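PDB 5GVV: glycosyl transferase family 8 from Streptococcus pneumoniae, which transfers galactose from UDP-galactose to the terminal glucose of the already GlcNAc-Glc-modified serine-rich repeat protein PsrP. Local coordinates for residues 197-202 and 225-230; 126-131 and 144-149. All blocks are in the same frame, centred on the assembly; numbering follows the deposited sequence.

Interaction 1. Residues 197-202 and 225-230; sequences NFQIGY and ILHYIS. With MN (manganese (II) ion), chain C; UDP (uridine-5'-diphosphate), chain D.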
ATOM      1  N   ASN A 197       5.615 -22.839  -9.672  1.00 13.46           N
ATOM      2  CA  ASN A 197       4.371 -22.087  -9.801  1.00 11.30           C
ATOM      3  C   ASN A 197       3.295 -22.885  -9.078  1.00 11.67           C
ATOM      4  O   ASN A 197       2.413 -23.477  -9.709  1.00 10.81           O
ATOM      5  CB  ASN A 197       3.993 -21.902 -11.271  1.00 10.74           C
ATOM      6  CG  ASN A 197       2.853 -20.913 -11.467  1.00 11.52           C
ATOM      7  OD1 ASN A 197       2.156 -20.539 -10.522  1.00  9.60           O
ATOM      8  ND2 ASN A 197       2.646 -20.505 -12.709  1.00 10.35           N
ATOM      9  N   PHE A 198       3.388 -22.917  -7.752  1.00  9.62           N
ATOM     10  CA  PHE A 198       2.521 -23.762  -6.938  1.00  9.41           C
ATOM     11  C   PHE A 198       1.245 -22.995  -6.623  1.00 12.04           C
ATOM     12  O   PHE A 198       1.234 -22.084  -5.777  1.00 14.68           O
ATOM     13  CB  PHE A 198       3.246 -24.170  -5.656  1.00 12.11           C
ATOM     14  CG  PHE A 198       2.594 -25.313  -4.915  1.00 13.42           C
ATOM     15  CD1 PHE A 198       1.559 -25.077  -4.020  1.00 14.95           C
ATOM     16  CD2 PHE A 198       3.022 -26.622  -5.116  1.00 14.63           C
ATOM     17  CE1 PHE A 198       0.955 -26.131  -3.334  1.00 14.81           C
ATOM     18  CE2 PHE A 198       2.429 -27.678  -4.430  1.00 15.98           C
ATOM     19  CZ  PHE A 198       1.395 -27.427  -3.538  1.00 14.07           C
ATOM     20  N   GLN A 199       0.169 -23.368  -7.309  1.00 12.04           N
ATOM     21  CA  GLN A 199      -1.059 -22.585  -7.287  1.00 13.67           C
ATOM     22  C   GLN A 199      -1.951 -22.887  -6.085  1.00 16.65           C
ATOM     23  O   GLN A 199      -3.031 -23.479  -6.200  1.00 15.52           O
ATOM     24  CB  GLN A 199      -1.785 -22.730  -8.627  1.00 12.97           C
ATOM     25  CG  GLN A 199      -0.947 -22.158  -9.785  1.00 13.61           C
ATOM     26  CD  GLN A 199      -1.091 -22.940 -11.072  1.00 13.14           C
ATOM     27  OE1 GLN A 199      -2.198 -23.105 -11.582  1.00 15.02           O
ATOM     28  NE2 GLN A 199       0.030 -23.429 -11.608  1.00  9.43           N
ATOM     29  N   ILE A 200      -1.480 -22.445  -4.924  1.00 15.41           N
ATOM     30  CA  ILE A 200      -2.181 -22.632  -3.663  1.00 14.00           C
ATOM     31  C   ILE A 200      -3.520 -21.886  -3.657  1.00 16.53           C
ATOM     32  O   ILE A 200      -4.404 -22.171  -2.843  1.00 15.25           O
ATOM     33  CB  ILE A 200      -1.292 -22.164  -2.490  1.00 14.71           C
ATOM     34  CG1 ILE A 200      -1.776 -22.748  -1.161  1.00 15.32           C
ATOM     35  CG2 ILE A 200      -1.207 -20.643  -2.441  1.00 14.09           C
ATOM     36  CD1 ILE A 200      -1.349 -24.186  -0.942  1.00 12.46           C
ATOM     37  N   GLY A 201      -3.675 -20.939  -4.580  1.00 15.61           N
ATOM     38  CA  GLY A 201      -4.920 -20.201  -4.700  1.00 15.49           C
ATOM     39  C   GLY A 201      -6.055 -21.066  -5.227  1.00 17.98           C
ATOM     40  O   GLY A 201      -7.229 -20.694  -5.119  1.00 14.58           O
ATOM     41  N   TYR A 202      -5.711 -22.226  -5.785  1.00 15.43           N
ATOM     42  CA  TYR A 202      -6.710 -23.139  -6.342  1.00 16.98           C
ATOM     43  C   TYR A 202      -7.504 -23.875  -5.261  1.00 16.45           C
ATOM     44  O   TYR A 202      -8.481 -24.565  -5.572  1.00 17.71           O
ATOM     45  CB  TYR A 202      -6.047 -24.151  -7.286  1.00 18.37           C
ATOM     46  CG  TYR A 202      -7.018 -25.079  -7.998  1.00 20.17           C
ATOM     47  CD1 TYR A 202      -7.975 -24.578  -8.875  1.00 22.33           C
ATOM     48  CD2 TYR A 202      -6.973 -26.456  -7.797  1.00 21.29           C
ATOM     49  CE1 TYR A 202      -8.858 -25.420  -9.531  1.00 21.31           C
ATOM     50  CE2 TYR A 202      -7.856 -27.304  -8.443  1.00 21.47           C
ATOM     51  CZ  TYR A 202      -8.797 -26.778  -9.309  1.00 24.79           C
ATOM     52  OH  TYR A 202      -9.680 -27.615  -9.959  1.00 23.32           O
ATOM     53  N   ILE A 225       7.858 -21.306  -5.392  1.00 11.96           N
ATOM     54  CA  ILE A 225       6.973 -20.212  -5.790  1.00 12.55           C
ATOM     55  C   ILE A 225       5.508 -20.495  -5.453  1.00 13.26           C
ATOM     56  O   ILE A 225       4.919 -21.453  -5.957  1.00 12.86           O
ATOM     57  CB  ILE A 225       7.139 -19.840  -7.280  1.00 14.02           C
ATOM     58  CG1 ILE A 225       8.569 -19.356  -7.543  1.00 14.60           C
ATOM     59  CG2 ILE A 225       6.140 -18.757  -7.664  1.00 13.16           C
ATOM     60  CD1 ILE A 225       8.830 -18.820  -8.954  1.00 14.02           C
ATOM     61  N   LEU A 226       4.933 -19.654  -4.591  1.00 10.16           N
ATOM     62  CA  LEU A 226       3.532 -19.782  -4.186  1.00 10.85           C
ATOM     63  C   LEU A 226       2.670 -18.789  -4.946  1.00 12.22           C
ATOM     64  O   LEU A 226       2.855 -17.580  -4.802  1.00 15.46           O
ATOM     65  CB  LEU A 226       3.379 -19.505  -2.690  1.00 12.87           C
ATOM     66  CG  LEU A 226       3.950 -20.505  -1.695  1.00 15.48           C
ATOM     67  CD1 LEU A 226       3.765 -19.993  -0.279  1.00 14.21           C
ATOM     68  CD2 LEU A 226       3.277 -21.858  -1.868  1.00 15.40           C
ATOM     69  N   HIS A 227       1.709 -19.292  -5.717  1.00 12.16           N
ATOM     70  CA  HIS A 227       0.870 -18.437  -6.554  1.00 13.13           C
ATOM     71  C   HIS A 227      -0.563 -18.409  -6.026  1.00 14.20           C
ATOM     72  O   HIS A 227      -1.285 -19.413  -6.090  1.00 13.42           O
ATOM     73  CB  HIS A 227       0.899 -18.929  -8.006  1.00 11.10           C
ATOM     74  CG  HIS A 227       0.323 -17.961  -8.990  1.00 12.67           C
ATOM     75  ND1 HIS A 227       0.256 -18.224 -10.345  1.00 11.15           N
ATOM     76  CD2 HIS A 227      -0.200 -16.720  -8.826  1.00 12.71           C
ATOM     77  CE1 HIS A 227      -0.286 -17.195 -10.966  1.00 15.55           C
ATOM     78  NE2 HIS A 227      -0.576 -16.268 -10.068  1.00 13.61           N
ATOM     79  N   TYR A 228      -0.973 -17.261  -5.493  1.00 12.48           N
ATOM     80  CA  TYR A 228      -2.316 -17.126  -4.943  1.00 13.10           C
ATOM     81  C   TYR A 228      -3.337 -16.733  -6.011  1.00 16.29           C
ATOM     82  O   TYR A 228      -3.908 -15.635  -5.965  1.00 16.51           O
ATOM     83  CB  TYR A 228      -2.322 -16.100  -3.806  1.00 12.83           C
ATOM     84  CG  TYR A 228      -1.454 -16.494  -2.631  1.00 10.11           C
ATOM     85  CD1 TYR A 228      -1.968 -17.256  -1.592  1.00 13.39           C
ATOM     86  CD2 TYR A 228      -0.127 -16.095  -2.561  1.00 11.58           C
ATOM     87  CE1 TYR A 228      -1.184 -17.613  -0.516  1.00 12.40           C
ATOM     88  CE2 TYR A 228       0.670 -16.452  -1.498  1.00 13.22           C
ATOM     89  CZ  TYR A 228       0.135 -17.212  -0.478  1.00 13.20           C
ATOM     90  OH  TYR A 228       0.928 -17.566   0.588  1.00 13.39           O
ATOM     91  N   ILE A 229      -3.569 -17.632  -6.966  1.00 13.95           N
ATOM     92  CA  ILE A 229      -4.532 -17.396  -8.036  1.00 14.80           C
ATOM     93  C   ILE A 229      -5.943 -17.286  -7.473  1.00 18.26           C
ATOM     94  O   ILE A 229      -6.173 -17.593  -6.297  1.00 20.61           O
ATOM     95  CB  ILE A 229      -4.507 -18.527  -9.088  1.00 15.23           C
ATOM     96  CG1 ILE A 229      -4.981 -19.851  -8.470  1.00 15.31           C
ATOM     97  CG2 ILE A 229      -3.110 -18.685  -9.680  1.00 14.35           C
ATOM     98  CD1 ILE A 229      -5.184 -20.970  -9.483  1.00 18.10           C
ATOM     99  N   SER A 230      -6.872 -16.845  -8.327  1.00 17.25           N
ATOM    100  CA  SER A 230      -8.298 -16.659  -7.994  1.00 21.57           C
ATOM    101  C   SER A 230      -8.548 -15.373  -7.211  1.00 20.74           C
ATOM    102  O   SER A 230      -7.627 -14.601  -6.962  1.00 18.58           O
ATOM    103  CB  SER A 230      -8.900 -17.867  -7.260  1.00 20.17           C
ATOM    104  OG  SER A 230      -8.657 -17.802  -5.860  1.00 18.20           O
TER
HETATM  105 MN    MN C 501      -1.554 -14.426 -10.452  1.00 32.61          MN
HETATM  106  N1  UDP D 502      -2.899  -6.972 -11.825  1.00 27.81           N
HETATM  107  C2  UDP D 502      -2.721  -5.656 -11.443  1.00 25.27           C
HETATM  108  N3  UDP D 502      -3.723  -4.972 -10.780  1.00 25.22           N
HETATM  109  C4  UDP D 502      -4.918  -5.606 -10.498  1.00 29.07           C
HETATM  110  C5  UDP D 502      -5.093  -6.935 -10.882  1.00 28.52           C
HETATM  111  C6  UDP D 502      -4.118  -7.571 -11.649  1.00 27.23           C
HETATM  112  O2  UDP D 502      -1.660  -5.093 -11.696  1.00 25.44           O
HETATM  113  O4  UDP D 502      -5.811  -4.996  -9.903  1.00 23.68           O
HETATM  114  C1' UDP D 502      -1.801  -7.670 -12.530  1.00 28.47           C
HETATM  115  C2' UDP D 502      -0.911  -8.369 -11.513  1.00 26.04           C
HETATM  116  O2' UDP D 502       0.429  -8.365 -11.951  1.00 25.45           O
HETATM  117  C3' UDP D 502      -1.422  -9.791 -11.517  1.00 24.65           C
HETATM  118  C4' UDP D 502      -1.874  -9.962 -12.962  1.00 29.91           C
HETATM  119  O4' UDP D 502      -2.319  -8.683 -13.379  1.00 30.58           O
HETATM  120  O3' UDP D 502      -0.400 -10.697 -11.157  1.00 23.97           O
HETATM  121  C5' UDP D 502      -2.982 -11.001 -13.113  1.00 28.80           C
HETATM  122  O5' UDP D 502      -3.827 -10.928 -11.985  1.00 27.47           O
HETATM  123  PA  UDP D 502      -4.028 -12.240 -11.083  1.00 25.16           P
HETATM  124  O1A UDP D 502      -2.689 -12.615 -10.584  1.00 17.64           O
HETATM  125  O2A UDP D 502      -4.979 -11.975  -9.979  1.00 25.77           O
HETATM  126  O3A UDP D 502      -4.621 -13.363 -12.083  1.00 30.19           O
HETATM  127  PB  UDP D 502      -4.522 -14.950 -11.788  1.00 28.27           P
HETATM  128  O1B UDP D 502      -4.842 -15.718 -13.014  1.00 31.12           O
HETATM  129  O2B UDP D 502      -5.521 -15.289 -10.749  1.00 21.93           O
HETATM  130  O3B UDP D 502      -3.160 -15.294 -11.314  1.00 19.02           O
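Asn197 meets the metal-binding imidazole of His227: His227 ND1 donates to Asn197 OD1 over 3.0 Å, arriving in the plane of the amide carbonyl on a lone pair, though the N-H is bent (138°). The two side chains lie side by side, and chi1 of -167° puts His227 CG anti to its backbone N, 3.5 Å from Asn197 OD1. The amide nitrogen of Asn197 has its own acceptor, Asn142 OD1. With ND1 thus engaged as donor, His227 NE2 binds manganese at 2.1 Å. Ile229 CG2 lies 3.3 Å above the plane of the His227 ring, over its centre.

The backbones bond in turn. Phe198 N donates to Ile225 O, and Phe198 O takes an almost straight bond from His227 N at 2.8 Å. Ile200 N reaches the same oxygen from the opposite face, closing an inverse gamma turn about Gln199. Farther along, Gly201 N donates to His227 O at 3.2 Å, and Gly201 CA makes a CA-H...O contact with Ile229 O at 3.3 Å. Gln199 NE2 bonds Asn197 O and Arg132 O, while its OE1 accepts from Cys134 N. Ile200 CG2 rests over one face of the Tyr228 ring, whose hydroxyl bonds Leu243 O.

Ser230 N donates to UDP O2B at 3.2 Å. Asp106 and Asp108 join His227 and the diphosphate on manganese, making this the DxD-plus-histidine metal site of a GT-A glycosyltransferase.

Interaction 2. Residues 126-131 and 144-149; sequences NYLAAA and GVLLIN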
ATOM      1  N   ASN A 126      12.184 -23.691 -27.566  1.00 31.84           N
ATOM      2  CA  ASN A 126      10.893 -23.341 -26.978  1.00 32.69           C
ATOM      3  C   ASN A 126      10.767 -21.834 -26.755  1.00 25.98           C
ATOM      4  O   ASN A 126      11.720 -21.191 -26.320  1.00 25.00           O
ATOM      5  CB  ASN A 126      10.679 -24.090 -25.660  1.00 30.90           C
ATOM      6  CG  ASN A 126      10.452 -25.582 -25.862  1.00 31.39           C
ATOM      7  OD1 ASN A 126      11.087 -26.413 -25.212  1.00 26.37           O
ATOM      8  ND2 ASN A 126       9.539 -25.925 -26.762  1.00 31.34           N
ATOM      9  N   TYR A 127       9.597 -21.280 -27.064  1.00 25.22           N
ATOM     10  CA  TYR A 127       9.337 -19.855 -26.848  1.00 28.96           C
ATOM     11  C   TYR A 127       9.368 -19.512 -25.358  1.00 26.88           C
ATOM     12  O   TYR A 127       9.672 -18.374 -24.977  1.00 24.29           O
ATOM     13  CB  TYR A 127       7.971 -19.459 -27.417  1.00 30.41           C
ATOM     14  CG  TYR A 127       7.862 -19.454 -28.933  1.00 37.74           C
ATOM     15  CD1 TYR A 127       7.915 -18.264 -29.648  1.00 40.41           C
ATOM     16  CD2 TYR A 127       7.672 -20.636 -29.642  1.00 40.95           C
ATOM     17  CE1 TYR A 127       7.798 -18.250 -31.025  1.00 43.51           C
ATOM     18  CE2 TYR A 127       7.554 -20.631 -31.020  1.00 42.42           C
ATOM     19  CZ  TYR A 127       7.617 -19.437 -31.704  1.00 44.84           C
ATOM     20  OH  TYR A 127       7.504 -19.429 -33.074  1.00 51.31           O
ATOM     21  N   LEU A 128       9.047 -20.497 -24.520  1.00 24.03           N
ATOM     22  CA  LEU A 128       9.002 -20.281 -23.077  1.00 23.00           C
ATOM     23  C   LEU A 128       8.990 -21.582 -22.282  1.00 24.16           C
ATOM     24  O   LEU A 128       8.902 -22.677 -22.848  1.00 23.75           O
ATOM     25  CB  LEU A 128       7.780 -19.430 -22.698  1.00 19.99           C
ATOM     26  CG  LEU A 128       6.370 -19.997 -22.925  1.00 24.55           C
ATOM     27  CD1 LEU A 128       5.862 -20.783 -21.717  1.00 24.94           C
ATOM     28  CD2 LEU A 128       5.391 -18.892 -23.279  1.00 26.25           C
ATOM     29  N   ALA A 129       9.081 -21.443 -20.961  1.00 20.23           N
ATOM     30  CA  ALA A 129       8.877 -22.554 -20.035  1.00 20.39           C
ATOM     31  C   ALA A 129       7.808 -22.147 -19.029  1.00 21.03           C
ATOM     32  O   ALA A 129       7.784 -20.996 -18.580  1.00 16.75           O
ATOM     33  CB  ALA A 129      10.171 -22.910 -19.314  1.00 20.46           C
ATOM     34  N   ALA A 130       6.927 -23.078 -18.669  1.00 16.67           N
ATOM     35  CA  ALA A 130       5.839 -22.762 -17.742  1.00 16.43           C
ATOM     36  C   ALA A 130       5.347 -24.010 -17.012  1.00 17.09           C
ATOM     37  O   ALA A 130       5.551 -25.133 -17.479  1.00 13.74           O
ATOM     38  CB  ALA A 130       4.687 -22.103 -18.488  1.00 15.09           C
ATOM     39  N   ALA A 131       4.691 -23.811 -15.872  1.00 15.96           N
ATOM     40  CA  ALA A 131       4.092 -24.920 -15.129  1.00 14.95           C
ATOM     41  C   ALA A 131       2.668 -25.163 -15.608  1.00 15.44           C
ATOM     42  O   ALA A 131       2.011 -24.247 -16.105  1.00 14.18           O
ATOM     43  CB  ALA A 131       4.098 -24.633 -13.622  1.00 13.48           C
ATOM     44  N   GLY A 144       1.278 -17.256 -14.892  1.00 16.83           N
ATOM     45  CA  GLY A 144       1.804 -16.413 -13.830  1.00 15.45           C
ATOM     46  C   GLY A 144       3.303 -16.516 -13.614  1.00 14.67           C
ATOM     47  O   GLY A 144       3.902 -15.669 -12.941  1.00 14.68           O
ATOM     48  N   VAL A 145       3.915 -17.563 -14.159  1.00 13.13           N
ATOM     49  CA  VAL A 145       5.366 -17.720 -14.082  1.00 12.38           C
ATOM     50  C   VAL A 145       5.873 -18.179 -15.440  1.00 15.81           C
ATOM     51  O   VAL A 145       5.623 -19.315 -15.851  1.00 15.55           O
ATOM     52  CB  VAL A 145       5.786 -18.764 -13.026  1.00 11.23           C
ATOM     53  CG1 VAL A 145       7.304 -18.963 -13.053  1.00 10.66           C
ATOM     54  CG2 VAL A 145       5.318 -18.358 -11.636  1.00 11.68           C
ATOM     55  N   LEU A 146       6.572 -17.297 -16.145  1.00 14.94           N
ATOM     56  CA  LEU A 146       7.027 -17.616 -17.490  1.00 16.94           C
ATOM     57  C   LEU A 146       8.517 -17.372 -17.640  1.00 17.11           C
ATOM     58  O   LEU A 146       8.980 -16.231 -17.524  1.00 17.60           O
ATOM     59  CB  LEU A 146       6.258 -16.791 -18.526  1.00 17.28           C
ATOM     60  CG  LEU A 146       4.751 -17.024 -18.572  1.00 15.83           C
ATOM     61  CD1 LEU A 146       4.083 -16.069 -19.534  1.00 20.29           C
ATOM     62  CD2 LEU A 146       4.457 -18.454 -18.971  1.00 20.48           C
ATOM     63  N   LEU A 147       9.271 -18.443 -17.874  1.00 15.73           N
ATOM     64  CA  LEU A 147      10.651 -18.294 -18.300  1.00 17.29           C
ATOM     65  C   LEU A 147      10.614 -18.048 -19.800  1.00 22.05           C
ATOM     66  O   LEU A 147      10.258 -18.939 -20.570  1.00 22.04           O
ATOM     67  CB  LEU A 147      11.472 -19.541 -17.978  1.00 20.86           C
ATOM     68  CG  LEU A 147      12.966 -19.341 -18.229  1.00 22.43           C
ATOM     69  CD1 LEU A 147      13.445 -18.068 -17.549  1.00 21.78           C
ATOM     70  CD2 LEU A 147      13.763 -20.530 -17.746  1.00 24.10           C
ATOM     71  N   ILE A 148      10.980 -16.839 -20.212  1.00 21.43           N
ATOM     72  CA  ILE A 148      10.705 -16.378 -21.570  1.00 18.23           C
ATOM     73  C   ILE A 148      11.949 -16.274 -22.459  1.00 22.05           C
ATOM     74  O   ILE A 148      12.961 -15.693 -22.063  1.00 21.28           O
ATOM     75  CB  ILE A 148       9.975 -15.019 -21.530  1.00 21.29           C
ATOM     76  CG1 ILE A 148       8.575 -15.194 -20.934  1.00 20.44           C
ATOM     77  CG2 ILE A 148       9.892 -14.398 -22.916  1.00 25.93           C
ATOM     78  CD1 ILE A 148       7.857 -13.891 -20.613  1.00 21.23           C
ATOM     79  N   ASN A 149      11.862 -16.852 -23.654  1.00 22.31           N
ATOM     80  CA  ASN A 149      12.886 -16.672 -24.677  1.00 23.93           C
ATOM     81  C   ASN A 149      12.664 -15.311 -25.335  1.00 24.32           C
ATOM     82  O   ASN A 149      12.050 -15.222 -26.396  1.00 25.78           O
ATOM     83  CB  ASN A 149      12.784 -17.797 -25.711  1.00 27.13           C
ATOM     84  CG  ASN A 149      13.949 -17.819 -26.688  1.00 30.33           C
ATOM     85  OD1 ASN A 149      14.603 -16.803 -26.932  1.00 28.54           O
ATOM     86  ND2 ASN A 149      14.206 -18.988 -27.263  1.00 30.39           N
TER
HETATM   87  O   HOH W   1       3.879 -21.326 -15.173  1.00 12.83           O
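Ala129 and Leu147 form the hydrogen-bonded pair at the heart of two antiparallel strands: Ala129 N donates to Leu147 O at 2.8 Å and Leu147 N returns the bond to Ala129 O at 3.0 Å. Their CB atoms meet 3.9 Å apart on one face of the sheet. Leu128 and Ile148, the adjoining non-hydrogen-bonded pair, turn to the other face. Leu146 CD2 touches both Ala130 CB, at 3.7 Å, and Leu128 CD1, and the two leucines cross at a slant.

Toward one end, Asn149 N donates to Tyr127 O from above the carbonyl plane, and that oxygen also accepts from Trp153 NE1. Asn149 ND2 makes a weak, long bond to Asn126 O, while OD1 caps Lys152 N at the start of helix 150-155. At the other end a water spans the strands, accepting from Ala131 N and donating to Val145 O, each at 2.7 Å.

Farther out, strand 189-192 bonds the backbones of Leu128 and Ala130, and strand 101-105 packs against Val145, Leu147 and Ile148. Trp153 of helix 150-155 touches Leu128 and Ile148. Strands 128-131 and 145-149 are thus neighbours inside the mixed, seven-stranded central sheet of the GT-A fold.

From the N terminus, the chain first passes the DxD aspartates and then enters interaction 2, where 144-149 returns beside 126-131 and closes a loop of 12 residues. The chain next runs through helices 150-155, 158-167 and 176-185 and strand 189-192 before interaction 1 opens at 197-202; a second loop, of 22 residues carrying helix 203-208, closes when 225-230 comes back. The two closures follow in series, neither nested nor crossed. They nevertheless touch: Asn197 CB packs 3.6 Å from Ala131 CB, and His227 CE1 lies 3.6 Å from Gly144 CA. Together they join the central sheet to the two-stranded sheet 109-111/225-227 bordering the manganese and UDP.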